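Local coordinates for protein methylenetetrahydrofolate--tRNA-(uracil-5-)-methyltransferase TrmFO (Thermus thermophilus, PDB 3G5S) that uses FAD and methylenetetrahydrofolate to methylate uridine at position 54 of tRNA, forming 5-methyluridine, probably in all tRNAs, at residues N310-A315 against G389-Y394; E321-R326 against G377-L382; R263-A268 against T384-G389; S161-Y166 against I301-V306. All blocks are in the same frame, centred on the assembly; numbering follows the deposited sequence.

Interaction 1: residues N310-A315 against G389-Y394; sequences NTYLNA and GFQPMY. With GSH (glutathione), chain C; EDO (1,2-ethanediol), chain F.
Tyr312 makes the one hydrogen bond between 310-315 and 389-394. Its OH donates to Phe390 O over 2.7 Å, in the carbonyl plane and on a lone pair. The same hydroxyl accepts from N1 of the bound glutathione at 2.9 Å. It is thus gripped from the loop and from the ligand, which should fix its rotation.

Pro392 CG lies 3.8 Å from the centroid of the Tyr312 ring, almost exactly on the ring normal, so this is a CH-pi contact over the face. The two side chains cross at about a right angle. Phe390 CG is anti to its backbone N (chi1 172°), and the phenyl ring leans toward 310-315. Its CD2 comes 3.8 Å from Tyr312 CE2. Its far end, at CZ, packs 4.1 Å from Ala315 CB.

Asn314 contributes polar bonds. As an N-cap, its OD1 accepts from Arg317 N at the start of helix 315-318. Its ND2 donates to Pro387 O and also to an ethanediol, whose O1 in turn donates to Phe390 O at 2.7 Å. The amide rests beside Phe390 CB, with ND2 at 3.9 Å.

Strand 309-313 and the loop after helix 374-384 here form one wall of the glutathione pocket, with Tyr312, Gly389, Phe390 and Gln391 lining it.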
# COMPACT_ATOMS: atom_id res chain seq x y z
N ASN A 310 6.63 7.33 -7.55
CA ASN A 310 5.99 6.05 -7.32
C ASN A 310 4.98 5.80 -8.43
O ASN A 310 3.90 6.37 -8.41
CB ASN A 310 5.28 6.08 -5.95
CG ASN A 310 4.74 4.71 -5.51
OD1 ASN A 310 5.45 3.91 -4.89
ND2 ASN A 310 3.46 4.46 -5.78
N THR A 311 5.33 4.94 -9.39
CA THR A 311 4.38 4.56 -10.43
C THR A 311 3.42 3.50 -9.92
O THR A 311 3.84 2.47 -9.39
CB THR A 311 5.11 4.03 -11.65
OG1 THR A 311 5.87 5.10 -12.22
CG2 THR A 311 4.13 3.53 -12.69
N TYR A 312 2.13 3.76 -10.09
CA TYR A 312 1.12 2.80 -9.67
C TYR A 312 -0.19 3.01 -10.41
O TYR A 312 -0.47 4.08 -10.95
CB TYR A 312 0.91 2.86 -8.14
CG TYR A 312 0.22 4.12 -7.65
CD1 TYR A 312 0.91 5.32 -7.55
CD2 TYR A 312 -1.12 4.11 -7.31
CE1 TYR A 312 0.28 6.47 -7.11
CE2 TYR A 312 -1.76 5.26 -6.86
CZ TYR A 312 -1.06 6.44 -6.77
OH TYR A 312 -1.67 7.60 -6.34
N LEU A 313 -0.99 1.95 -10.43
CA LEU A 313 -2.29 1.94 -11.08
C LEU A 313 -3.44 2.31 -10.15
O LEU A 313 -3.36 2.12 -8.93
CB LEU A 313 -2.57 0.54 -11.62
CG LEU A 313 -1.61 0.07 -12.70
CD1 LEU A 313 -1.79 -1.41 -12.93
CD2 LEU A 313 -1.83 0.85 -14.00
N ASN A 314 -4.51 2.81 -10.74
CA ASN A 314 -5.74 3.02 -10.01
C ASN A 314 -6.42 1.68 -9.80
O ASN A 314 -7.21 1.22 -10.62
CB ASN A 314 -6.66 3.99 -10.76
CG ASN A 314 -7.77 4.49 -9.87
OD1 ASN A 314 -8.46 3.70 -9.23
ND2 ASN A 314 -7.93 5.81 -9.80
N ALA A 315 -6.06 1.03 -8.70
CA ALA A 315 -6.56 -0.31 -8.44
C ALA A 315 -8.09 -0.39 -8.39
O ALA A 315 -8.67 -1.29 -8.98
CB ALA A 315 -5.93 -0.90 -7.18
N GLY A 389 -8.58 10.12 -6.99
CA GLY A 389 -7.32 10.42 -6.34
C GLY A 389 -6.76 9.25 -5.54
O GLY A 389 -6.05 9.45 -4.55
N PHE A 390 -7.06 8.03 -5.96
CA PHE A 390 -6.59 6.83 -5.27
C PHE A 390 -5.09 6.88 -5.03
O PHE A 390 -4.32 7.19 -5.95
CB PHE A 390 -6.94 5.57 -6.07
CG PHE A 390 -6.32 4.32 -5.52
CD1 PHE A 390 -6.85 3.72 -4.39
CD2 PHE A 390 -5.20 3.76 -6.12
CE1 PHE A 390 -6.27 2.58 -3.87
CE2 PHE A 390 -4.62 2.63 -5.60
CZ PHE A 390 -5.16 2.04 -4.47
N GLN A 391 -4.70 6.59 -3.78
CA GLN A 391 -3.31 6.55 -3.32
C GLN A 391 -2.96 5.13 -2.85
O GLN A 391 -3.85 4.35 -2.52
CB GLN A 391 -3.10 7.52 -2.14
CG GLN A 391 -3.30 8.99 -2.47
CD GLN A 391 -2.29 9.51 -3.47
OE1 GLN A 391 -1.08 9.34 -3.30
NE2 GLN A 391 -2.78 10.13 -4.52
N PRO A 392 -1.66 4.80 -2.79
CA PRO A 392 -1.28 3.44 -2.37
C PRO A 392 -1.55 3.15 -0.90
O PRO A 392 -1.65 4.06 -0.07
CB PRO A 392 0.23 3.40 -2.64
CG PRO A 392 0.48 4.52 -3.65
CD PRO A 392 -0.50 5.59 -3.25
N MSE A 393 -1.62 1.86 -0.59
CA MSE A 393 -1.96 1.40 0.75
C MSE A 393 -0.93 0.40 1.28
O MSE A 393 -0.47 -0.48 0.54
CB MSE A 393 -3.34 0.76 0.73
CG MSE A 393 -3.86 0.31 2.09
SE MSE A 393 -3.80 1.73 3.44
CE MSE A 393 -4.73 3.11 2.45
N TYR A 394 -0.59 0.55 2.56
CA TYR A 394 0.20 -0.45 3.26
C TYR A 394 -0.64 -1.13 4.35
O TYR A 394 -1.74 -0.67 4.67
CB TYR A 394 1.52 0.11 3.79
CG TYR A 394 1.46 1.24 4.79
CD1 TYR A 394 1.87 2.52 4.44
CD2 TYR A 394 1.10 1.02 6.11
CE1 TYR A 394 1.88 3.56 5.37
CE2 TYR A 394 1.10 2.06 7.05
CZ TYR A 394 1.50 3.32 6.67
OH TYR A 394 1.52 4.36 7.57
N1 GSH C . -1.20 10.44 -6.90
CA1 GSH C . -2.38 10.45 -7.75
C1 GSH C . -2.17 11.23 -9.04
O11 GSH C . -0.89 11.71 -9.33
O12 GSH C . -2.99 11.17 -9.90
CB1 GSH C . -3.66 10.84 -7.03
CG1 GSH C . -3.96 12.33 -6.86
CD1 GSH C . -3.08 13.14 -5.91
OE1 GSH C . -2.07 12.72 -5.45
N2 GSH C . -3.55 14.45 -5.55
CA2 GSH C . -2.85 15.23 -4.58
C2 GSH C . -3.59 15.30 -3.25
O2 GSH C . -4.46 16.09 -3.08
CB2 GSH C . -2.63 16.61 -5.19
SG2 GSH C . -1.56 17.74 -4.27
N3 GSH C . -2.92 14.72 -2.10
CA3 GSH C . -3.49 14.90 -0.78
C3 GSH C . -4.72 14.05 -0.50
O31 GSH C . -5.61 14.43 0.18
O32 GSH C . -4.86 12.93 -1.30
C1 EDO F . -4.11 6.78 -9.35
O1 EDO F . -4.79 7.78 -8.59
C2 EDO F . -4.20 7.16 -10.82
O2 EDO F . -5.58 7.17 -11.21

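Interaction 2: residues E321-R326 against G377-L382; sequences ETLEFR and GLVRYL. With EDO (1,2-ethanediol), chain E.
Val379 points toward the 321-326 loop. Its CG2 comes within 3.2 Å of Glu321 O, and no hydrogen bond joins the two segments. CG1 is anti to the carbonyl carbon of Val379 (chi1 -60°), which leaves CG2 between the backbone N and the carbonyl carbon, facing Glu321 O. The packing here is tight. Leu323 CD2 sits 4.2 Å from Val379 CG1 and 4.0 Å from Leu382 CD1, one turn further along the helix.

Glu321 meets Arg380 by its carbons. Its CB is 4.1 Å from Arg380 CG, and its CG lies over one face of the guanidinium, offset toward the rim. The carboxylate and guanidinium planes are 23° apart, but the charged atoms are not in contact. Arg380 NE instead donates to Pro369 O.

The contact packs helix 374-384 against a loop that pairs with strand 331-333, an outermost strand of the parallel, Rossmann-type sheet: Leu323 and Phe325 bond through their backbones to Ala333 and Leu331. Thr322 shapes the loop as an ST turn, its OG1 accepting from Glu324 N at 3.3 Å.

Further out, Glu324 OE2 accepts from Gly330 N and its side chain lies on Lys360, while Thr349 and Leu352 of helix 343-361 back Leu323 and Val379. Glu324 CD is 3.4 Å from C2 of an ethanediol. An alanine here would probably leave Gly330 N without this acceptor and open a gap beside Lys360.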
# COMPACT_ATOMS: atom_id res chain seq x y z
N GLU A 321 -10.30 -7.86 -6.47
CA GLU A 321 -9.61 -8.26 -5.25
C GLU A 321 -8.70 -9.47 -5.48
O GLU A 321 -7.86 -9.80 -4.65
CB GLU A 321 -10.60 -8.54 -4.12
CG GLU A 321 -11.42 -9.81 -4.29
CD GLU A 321 -12.60 -9.63 -5.21
OE1 GLU A 321 -12.87 -8.49 -5.64
OE2 GLU A 321 -13.27 -10.64 -5.51
N THR A 322 -8.91 -10.13 -6.62
CA THR A 322 -8.08 -11.24 -7.08
C THR A 322 -6.76 -10.76 -7.71
O THR A 322 -5.89 -11.58 -8.02
CB THR A 322 -8.83 -11.97 -8.18
OG1 THR A 322 -9.15 -11.00 -9.18
CG2 THR A 322 -10.13 -12.60 -7.63
N LEU A 323 -6.65 -9.44 -7.91
CA LEU A 323 -5.53 -8.78 -8.60
C LEU A 323 -5.54 -8.98 -10.12
O LEU A 323 -4.61 -8.55 -10.81
CB LEU A 323 -4.18 -9.12 -7.98
CG LEU A 323 -4.06 -8.75 -6.50
CD1 LEU A 323 -2.74 -9.24 -5.95
CD2 LEU A 323 -4.23 -7.24 -6.30
N GLU A 324 -6.59 -9.60 -10.63
CA GLU A 324 -6.80 -9.68 -12.07
C GLU A 324 -7.43 -8.39 -12.58
O GLU A 324 -8.32 -7.83 -11.94
CB GLU A 324 -7.72 -10.87 -12.38
CG GLU A 324 -7.79 -11.24 -13.85
CD GLU A 324 -8.62 -12.49 -14.11
OE1 GLU A 324 -9.39 -12.94 -13.23
OE2 GLU A 324 -8.51 -13.04 -15.23
N PHE A 325 -6.95 -7.92 -13.72
CA PHE A 325 -7.55 -6.75 -14.35
C PHE A 325 -8.99 -7.06 -14.73
O PHE A 325 -9.28 -8.08 -15.37
CB PHE A 325 -6.77 -6.36 -15.61
CG PHE A 325 -5.51 -5.58 -15.34
CD1 PHE A 325 -4.34 -6.21 -14.94
CD2 PHE A 325 -5.47 -4.21 -15.54
CE1 PHE A 325 -3.17 -5.50 -14.72
CE2 PHE A 325 -4.30 -3.49 -15.32
CZ PHE A 325 -3.16 -4.13 -14.91
N ARG A 326 -9.89 -6.15 -14.36
CA ARG A 326 -11.31 -6.31 -14.63
C ARG A 326 -11.60 -6.46 -16.13
O ARG A 326 -12.51 -7.18 -16.52
CB ARG A 326 -12.10 -5.13 -14.08
CG ARG A 326 -11.96 -4.88 -12.58
CD ARG A 326 -12.75 -3.64 -12.19
NE ARG A 326 -12.49 -3.20 -10.82
CZ ARG A 326 -13.16 -3.64 -9.76
NH1 ARG A 326 -14.11 -4.55 -9.91
NH2 ARG A 326 -12.85 -3.17 -8.56
N GLY A 377 -7.75 -8.10 3.69
CA GLY A 377 -8.14 -6.72 3.89
C GLY A 377 -7.44 -5.80 2.91
O GLY A 377 -8.05 -4.87 2.38
N LEU A 378 -6.17 -6.05 2.65
CA LEU A 378 -5.41 -5.21 1.74
C LEU A 378 -5.96 -5.28 0.31
O LEU A 378 -6.22 -4.24 -0.31
CB LEU A 378 -3.96 -5.63 1.79
CG LEU A 378 -2.98 -4.80 0.97
CD1 LEU A 378 -2.99 -3.33 1.38
CD2 LEU A 378 -1.60 -5.39 1.09
N VAL A 379 -6.15 -6.48 -0.23
CA VAL A 379 -6.59 -6.58 -1.62
C VAL A 379 -8.04 -6.17 -1.79
O VAL A 379 -8.43 -5.65 -2.84
CB VAL A 379 -6.29 -7.96 -2.26
CG1 VAL A 379 -4.80 -8.21 -2.23
CG2 VAL A 379 -7.08 -9.08 -1.59
N ARG A 380 -8.85 -6.38 -0.76
CA ARG A 380 -10.23 -5.95 -0.84
C ARG A 380 -10.33 -4.41 -0.80
O ARG A 380 -11.18 -3.83 -1.47
CB ARG A 380 -11.12 -6.69 0.19
CG ARG A 380 -11.20 -8.18 -0.13
CD ARG A 380 -11.93 -9.00 0.92
NE ARG A 380 -11.80 -10.43 0.62
CZ ARG A 380 -12.58 -11.11 -0.22
NH1 ARG A 380 -13.59 -10.50 -0.83
NH2 ARG A 380 -12.36 -12.40 -0.43
N TYR A 381 -9.42 -3.76 -0.07
CA TYR A 381 -9.29 -2.31 -0.11
C TYR A 381 -8.89 -1.84 -1.52
O TYR A 381 -9.49 -0.91 -2.07
CB TYR A 381 -8.28 -1.80 0.94
CG TYR A 381 -8.10 -0.30 0.92
CD1 TYR A 381 -8.87 0.51 1.73
CD2 TYR A 381 -7.15 0.30 0.11
CE1 TYR A 381 -8.72 1.89 1.73
CE2 TYR A 381 -6.99 1.68 0.08
CZ TYR A 381 -7.77 2.47 0.91
OH TYR A 381 -7.64 3.84 0.93
N LEU A 382 -7.89 -2.47 -2.12
CA LEU A 382 -7.46 -2.11 -3.47
C LEU A 382 -8.63 -2.10 -4.44
O LEU A 382 -8.74 -1.22 -5.30
CB LEU A 382 -6.38 -3.07 -3.99
CG LEU A 382 -5.03 -3.07 -3.27
CD1 LEU A 382 -4.10 -4.08 -3.93
CD2 LEU A 382 -4.39 -1.67 -3.24
C1 EDO E . -12.57 -10.61 -14.70
O1 EDO E . -13.38 -9.48 -15.03
C2 EDO E . -11.11 -10.30 -15.02
O2 EDO E . -10.96 -10.10 -16.43

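Interaction 3: residues R263-A268 against T384-G389; sequences RQEDKA and TANPEG. With GSH (glutathione), chain C; EDO (1,2-ethanediol), chain G.
Glu388 O is gripped by both terminal nitrogens of Arg263. NH2 donates over 2.7 Å, nearly along the C=O axis, and NH1 over 3.0 Å. The grip is end-on, through NH1 and NH2, with the oxygen in the guanidinium plane. On its NE side, Arg263 forms a salt bridge with Glu265. NE reaches Glu265 OE2 at 2.6 Å, while NH2 meets the syn lone pair of Glu265 OE1.

The amide of Asn386 stacks on the guanidinium. The planes are 8° apart, and Asn386 ND2 sits 3.4 Å above the centre. Asn386 CG is anti to its backbone N (chi1 -166°), which carries the amide toward the arginine. ND2 also donates to Gln264 O at 3.3 Å, and Asn386 N to Glu265 O at 2.9 Å. Asn386 OD1 accepts from Glu388 N, an Asx turn, which probably helps place Glu388 O. The loop after helix 374-384 is thereby fastened to the end of strand 258-264, in the six-stranded antiparallel sheet.

A lysine in place of Arg263 would probably leave Glu388 O without its two-pronged donor, strip the flat partner from the Asn386 amide and lose the side-on, two-nitrogen hold on Glu265.

One water donates to both Glu265 OE1 and Asn386 O. A second joins Lys267 N to Thr384 OG1, a hydroxyl also bonded to Arg380 O. Glu265 OE2 has another partner in Ser273 OG.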
# COMPACT_ATOMS: atom_id res chain seq x y z
N ARG A 263 -12.33 12.78 4.34
CA ARG A 263 -13.18 12.06 3.41
C ARG A 263 -13.04 10.56 3.61
O ARG A 263 -11.98 10.06 3.99
CB ARG A 263 -12.89 12.43 1.96
CG ARG A 263 -11.66 11.78 1.38
CD ARG A 263 -11.61 11.96 -0.13
NE ARG A 263 -10.80 10.90 -0.70
CZ ARG A 263 -10.58 10.71 -2.00
NH1 ARG A 263 -11.10 11.52 -2.91
NH2 ARG A 263 -9.83 9.68 -2.36
N GLN A 264 -14.12 9.84 3.34
CA GLN A 264 -14.14 8.40 3.48
C GLN A 264 -13.34 7.72 2.36
O GLN A 264 -13.54 8.02 1.18
CB GLN A 264 -15.58 7.91 3.48
CG GLN A 264 -15.72 6.42 3.67
CD GLN A 264 -17.16 5.96 3.76
OE1 GLN A 264 -17.46 4.80 3.48
NE2 GLN A 264 -18.06 6.86 4.14
N GLU A 265 -12.44 6.81 2.73
CA GLU A 265 -11.62 6.12 1.74
C GLU A 265 -12.06 4.68 1.49
O GLU A 265 -12.04 4.21 0.36
CB GLU A 265 -10.15 6.11 2.16
CG GLU A 265 -9.51 7.48 2.21
CD GLU A 265 -9.53 8.23 0.87
OE1 GLU A 265 -9.76 7.61 -0.19
OE2 GLU A 265 -9.31 9.45 0.90
N ASP A 266 -12.44 3.98 2.55
CA ASP A 266 -12.83 2.58 2.44
C ASP A 266 -14.34 2.42 2.34
O ASP A 266 -15.10 3.27 2.78
CB ASP A 266 -12.27 1.75 3.61
CG ASP A 266 -12.82 2.19 4.95
OD1 ASP A 266 -13.11 3.40 5.11
OD2 ASP A 266 -12.95 1.33 5.86
N LYS A 267 -14.76 1.29 1.78
CA LYS A 267 -16.17 0.98 1.67
C LYS A 267 -16.82 0.93 3.06
O LYS A 267 -17.94 1.41 3.24
CB LYS A 267 -16.33 -0.37 0.96
CG LYS A 267 -17.73 -0.66 0.47
CD LYS A 267 -17.74 -1.95 -0.34
CE LYS A 267 -19.01 -2.08 -1.16
NZ LYS A 267 -20.21 -1.96 -0.32
N ALA A 268 -16.12 0.35 4.03
CA ALA A 268 -16.65 0.18 5.38
C ALA A 268 -16.73 1.48 6.18
O ALA A 268 -17.43 1.54 7.19
CB ALA A 268 -15.83 -0.86 6.15
N THR A 384 -11.92 -1.84 -3.77
CA THR A 384 -13.15 -1.14 -3.37
C THR A 384 -12.95 0.26 -2.80
O THR A 384 -13.92 0.92 -2.44
CB THR A 384 -13.97 -1.98 -2.35
OG1 THR A 384 -13.23 -2.14 -1.14
CG2 THR A 384 -14.31 -3.36 -2.93
N ALA A 385 -11.70 0.71 -2.70
CA ALA A 385 -11.44 2.03 -2.14
C ALA A 385 -11.97 3.13 -3.04
O ALA A 385 -12.30 2.91 -4.21
CB ALA A 385 -9.96 2.21 -1.87
N ASN A 386 -12.06 4.34 -2.49
CA ASN A 386 -12.41 5.53 -3.24
C ASN A 386 -11.47 5.69 -4.44
O ASN A 386 -10.27 5.82 -4.27
CB ASN A 386 -12.30 6.74 -2.30
CG ASN A 386 -12.95 7.99 -2.86
OD1 ASN A 386 -13.02 8.19 -4.07
ND2 ASN A 386 -13.41 8.85 -1.96
N PRO A 387 -12.02 5.69 -5.68
CA PRO A 387 -11.14 5.72 -6.85
C PRO A 387 -10.61 7.12 -7.19
O PRO A 387 -9.60 7.26 -7.90
CB PRO A 387 -12.05 5.24 -7.98
CG PRO A 387 -13.43 5.63 -7.54
CD PRO A 387 -13.44 5.53 -6.04
N GLU A 388 -11.29 8.14 -6.70
CA GLU A 388 -10.93 9.51 -7.05
C GLU A 388 -9.68 9.91 -6.28
O GLU A 388 -9.71 10.02 -5.06
CB GLU A 388 -12.09 10.46 -6.73
CG GLU A 388 -13.36 10.10 -7.47
CD GLU A 388 -13.19 10.09 -8.97
OE1 GLU A 388 -13.77 9.20 -9.63
OE2 GLU A 388 -12.46 10.97 -9.49
N GLY A 389 -8.58 10.12 -6.99
CA GLY A 389 -7.32 10.42 -6.34
C GLY A 389 -6.76 9.25 -5.54
O GLY A 389 -6.05 9.45 -4.55
N1 GSH C . -1.20 10.44 -6.90
CA1 GSH C . -2.38 10.45 -7.75
C1 GSH C . -2.17 11.23 -9.04
O11 GSH C . -0.89 11.71 -9.33
O12 GSH C . -2.99 11.17 -9.90
CB1 GSH C . -3.66 10.84 -7.03
CG1 GSH C . -3.96 12.33 -6.86
CD1 GSH C . -3.08 13.14 -5.91
OE1 GSH C . -2.07 12.72 -5.45
N2 GSH C . -3.55 14.45 -5.55
CA2 GSH C . -2.85 15.23 -4.58
C2 GSH C . -3.59 15.30 -3.25
O2 GSH C . -4.46 16.09 -3.08
CB2 GSH C . -2.63 16.61 -5.19
SG2 GSH C . -1.56 17.74 -4.27
N3 GSH C . -2.92 14.72 -2.10
CA3 GSH C . -3.49 14.90 -0.78
C3 GSH C . -4.72 14.05 -0.50
O31 GSH C . -5.61 14.43 0.18
O32 GSH C . -4.86 12.93 -1.30
C1 EDO G . -15.35 4.56 -0.67
O1 EDO G . -14.77 3.29 -0.99
C2 EDO G . -15.50 5.43 -1.91
O2 EDO G . -15.89 4.60 -3.01
O HOH W 1 -8.85 5.73 -1.96
O HOH W 2 -12.53 -0.26 0.83

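Interaction 4: residues S161-Y166 against I301-V306; sequences SPIVLY and IVRYGV. With GSH (glutathione), chain C.
Ile163 faces both Val302 and Arg303, which makes this a classic beta bulge. It lies where strand 163-165 runs antiparallel to strand 301-303, at one border of the six-stranded sheet. The register shifts by one residue: Ile163 forms a hydrogen-bonded pair with Arg303, Val164 a non-hydrogen-bonded pair with Ile301.

Three backbone bonds hold the two strands. Ile163 N donates to Arg303 O over 2.8 Å. In return, Ile163 O accepts from Val302 N at 2.9 Å and, weakly, from Arg303 N at 3.4 Å. This double acceptance is how the extra residue is taken up. Two CA-H...O contacts add to it, from Pro162 CA to Arg303 O and from Ile301 CA to Ile163 O.

Carbon atoms of the side chains pack on both faces of the sheet. On one face, Ile163 CD1 lies 4.0 Å from the aliphatic CB of Arg303. On the other, Val164 CG1 is 4.1 Å from Ile301 CG1. Val302 sits at the corner, its CG2 3.9 Å from Ile163 CG2, and the two side chains cross at about a right angle. Close by, Gly305 CA runs 3.8 Å from Ser161 C.

Ser161 belongs to the glutathione pocket, but its OG bonds to Leu274 O. The polar end of Arg303 meets acceptors on two residues. NH2 donates to Pro392 O. The chain bends at chi2 (-86°), which turns CD aside. NH1 donates to Tyr304 O, 2.8 Å away and nearly in line with the carbonyl bond.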
# COMPACT_ATOMS: atom_id res chain seq x y z
N SER A 161 -2.14 11.85 1.81
CA SER A 161 -2.35 12.51 3.08
C SER A 161 -2.57 11.45 4.16
O SER A 161 -2.80 10.27 3.87
CB SER A 161 -3.54 13.44 3.00
OG SER A 161 -4.73 12.69 2.89
N PRO A 162 -2.47 11.85 5.43
CA PRO A 162 -2.70 10.88 6.50
C PRO A 162 -4.14 10.39 6.55
O PRO A 162 -5.07 11.14 6.21
CB PRO A 162 -2.40 11.69 7.77
CG PRO A 162 -1.63 12.88 7.31
CD PRO A 162 -2.12 13.18 5.95
N ILE A 163 -4.32 9.15 6.99
CA ILE A 163 -5.62 8.53 7.15
C ILE A 163 -5.79 8.13 8.61
O ILE A 163 -4.88 7.54 9.20
CB ILE A 163 -5.75 7.27 6.27
CG1 ILE A 163 -5.49 7.63 4.81
CG2 ILE A 163 -7.10 6.62 6.45
CD1 ILE A 163 -5.60 6.45 3.86
N VAL A 164 -6.94 8.46 9.18
CA VAL A 164 -7.24 8.14 10.57
C VAL A 164 -8.39 7.14 10.65
O VAL A 164 -9.20 7.02 9.74
CB VAL A 164 -7.58 9.39 11.41
CG1 VAL A 164 -6.43 10.38 11.37
CG2 VAL A 164 -8.86 10.04 10.92
N LEU A 165 -8.43 6.43 11.77
CA LEU A 165 -9.51 5.52 12.06
C LEU A 165 -10.75 6.30 12.50
O LEU A 165 -10.68 7.11 13.42
CB LEU A 165 -9.08 4.56 13.18
CG LEU A 165 -9.93 3.32 13.43
CD1 LEU A 165 -9.77 2.35 12.27
CD2 LEU A 165 -9.52 2.65 14.73
N TYR A 166 -11.87 6.06 11.84
CA TYR A 166 -13.08 6.83 12.11
C TYR A 166 -13.48 6.84 13.58
O TYR A 166 -13.83 7.89 14.13
CB TYR A 166 -14.24 6.29 11.27
CG TYR A 166 -15.52 7.08 11.43
CD1 TYR A 166 -15.73 8.26 10.73
CD2 TYR A 166 -16.52 6.64 12.29
CE1 TYR A 166 -16.90 8.98 10.88
CE2 TYR A 166 -17.69 7.35 12.45
CZ TYR A 166 -17.88 8.52 11.74
OH TYR A 166 -19.05 9.24 11.89
N ILE A 301 -3.77 7.24 13.67
CA ILE A 301 -3.36 7.33 12.28
C ILE A 301 -3.00 5.94 11.79
O ILE A 301 -2.09 5.32 12.33
CB ILE A 301 -2.16 8.28 12.11
CG1 ILE A 301 -2.55 9.70 12.51
CG2 ILE A 301 -1.64 8.23 10.68
CD1 ILE A 301 -1.48 10.44 13.26
N VAL A 302 -3.72 5.46 10.78
CA VAL A 302 -3.48 4.13 10.25
C VAL A 302 -2.62 4.12 8.99
O VAL A 302 -2.05 3.09 8.65
CB VAL A 302 -4.80 3.35 10.02
CG1 VAL A 302 -5.51 3.11 11.33
CG2 VAL A 302 -5.70 4.09 9.04
N ARG A 303 -2.52 5.26 8.30
CA ARG A 303 -1.65 5.35 7.13
C ARG A 303 -1.10 6.76 7.09
O ARG A 303 -1.86 7.72 7.01
CB ARG A 303 -2.43 5.03 5.85
CG ARG A 303 -1.57 4.87 4.61
CD ARG A 303 -1.27 6.21 3.90
NE ARG A 303 -0.85 5.91 2.53
CZ ARG A 303 0.40 5.80 2.10
NH1 ARG A 303 1.43 6.07 2.91
NH2 ARG A 303 0.63 5.45 0.84
N TYR A 304 0.22 6.90 7.20
CA TYR A 304 0.84 8.22 7.21
C TYR A 304 1.00 8.80 5.81
O TYR A 304 1.11 8.07 4.83
CB TYR A 304 2.19 8.16 7.93
CG TYR A 304 2.04 8.11 9.43
CD1 TYR A 304 1.90 9.28 10.17
CD2 TYR A 304 2.03 6.90 10.12
CE1 TYR A 304 1.76 9.26 11.53
CE2 TYR A 304 1.89 6.86 11.50
CZ TYR A 304 1.75 8.05 12.19
OH TYR A 304 1.61 8.04 13.56
N GLY A 305 1.00 10.13 5.71
CA GLY A 305 1.19 10.78 4.42
C GLY A 305 2.60 10.64 3.90
O GLY A 305 3.55 10.55 4.69
N VAL A 306 2.73 10.60 2.58
CA VAL A 306 4.03 10.51 1.93
C VAL A 306 3.99 11.23 0.59
O VAL A 306 2.92 11.40 -0.00
CB VAL A 306 4.47 9.06 1.67
CG1 VAL A 306 4.64 8.32 2.99
CG2 VAL A 306 3.49 8.35 0.75
N1 GSH C . -1.20 10.44 -6.90
CA1 GSH C . -2.38 10.45 -7.75
C1 GSH C . -2.17 11.23 -9.04
O11 GSH C . -0.89 11.71 -9.33
O12 GSH C . -2.99 11.17 -9.90
CB1 GSH C . -3.66 10.84 -7.03
CG1 GSH C . -3.96 12.33 -6.86
CD1 GSH C . -3.08 13.14 -5.91
OE1 GSH C . -2.07 12.72 -5.45
N2 GSH C . -3.55 14.45 -5.55
CA2 GSH C . -2.85 15.23 -4.58
C2 GSH C . -3.59 15.30 -3.25
O2 GSH C . -4.46 16.09 -3.08
CB2 GSH C . -2.63 16.61 -5.19
SG2 GSH C . -1.56 17.74 -4.27
N3 GSH C . -2.92 14.72 -2.10
CA3 GSH C . -3.49 14.90 -0.78
C3 GSH C . -4.72 14.05 -0.50
O31 GSH C . -5.61 14.43 0.18
O32 GSH C . -4.86 12.93 -1.30

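From the N terminus, 161-166 comes first and 263-268 follows. Interaction 4 closes when 301-306 returns to 161-166, so its loop crosses that of interaction 3, still open. Strand 309-313 then opens interaction 1 and 321-326 opens interaction 2. Helix 374-384 closes interaction 2, which lies within the loops of both 1 and 3. Residues 384-389 close interaction 3 and 389-394 close interaction 1, sharing Gly389; these two loops also cross. Interaction 2 ties helix 374-384 to the loop beside the parallel sheet. Interactions 3 and 4 both reach the six-stranded sheet. Interactions 1, 3 and 4 all touch glutathione, and Tyr394 OH bonds to Tyr304 N between 1 and 4.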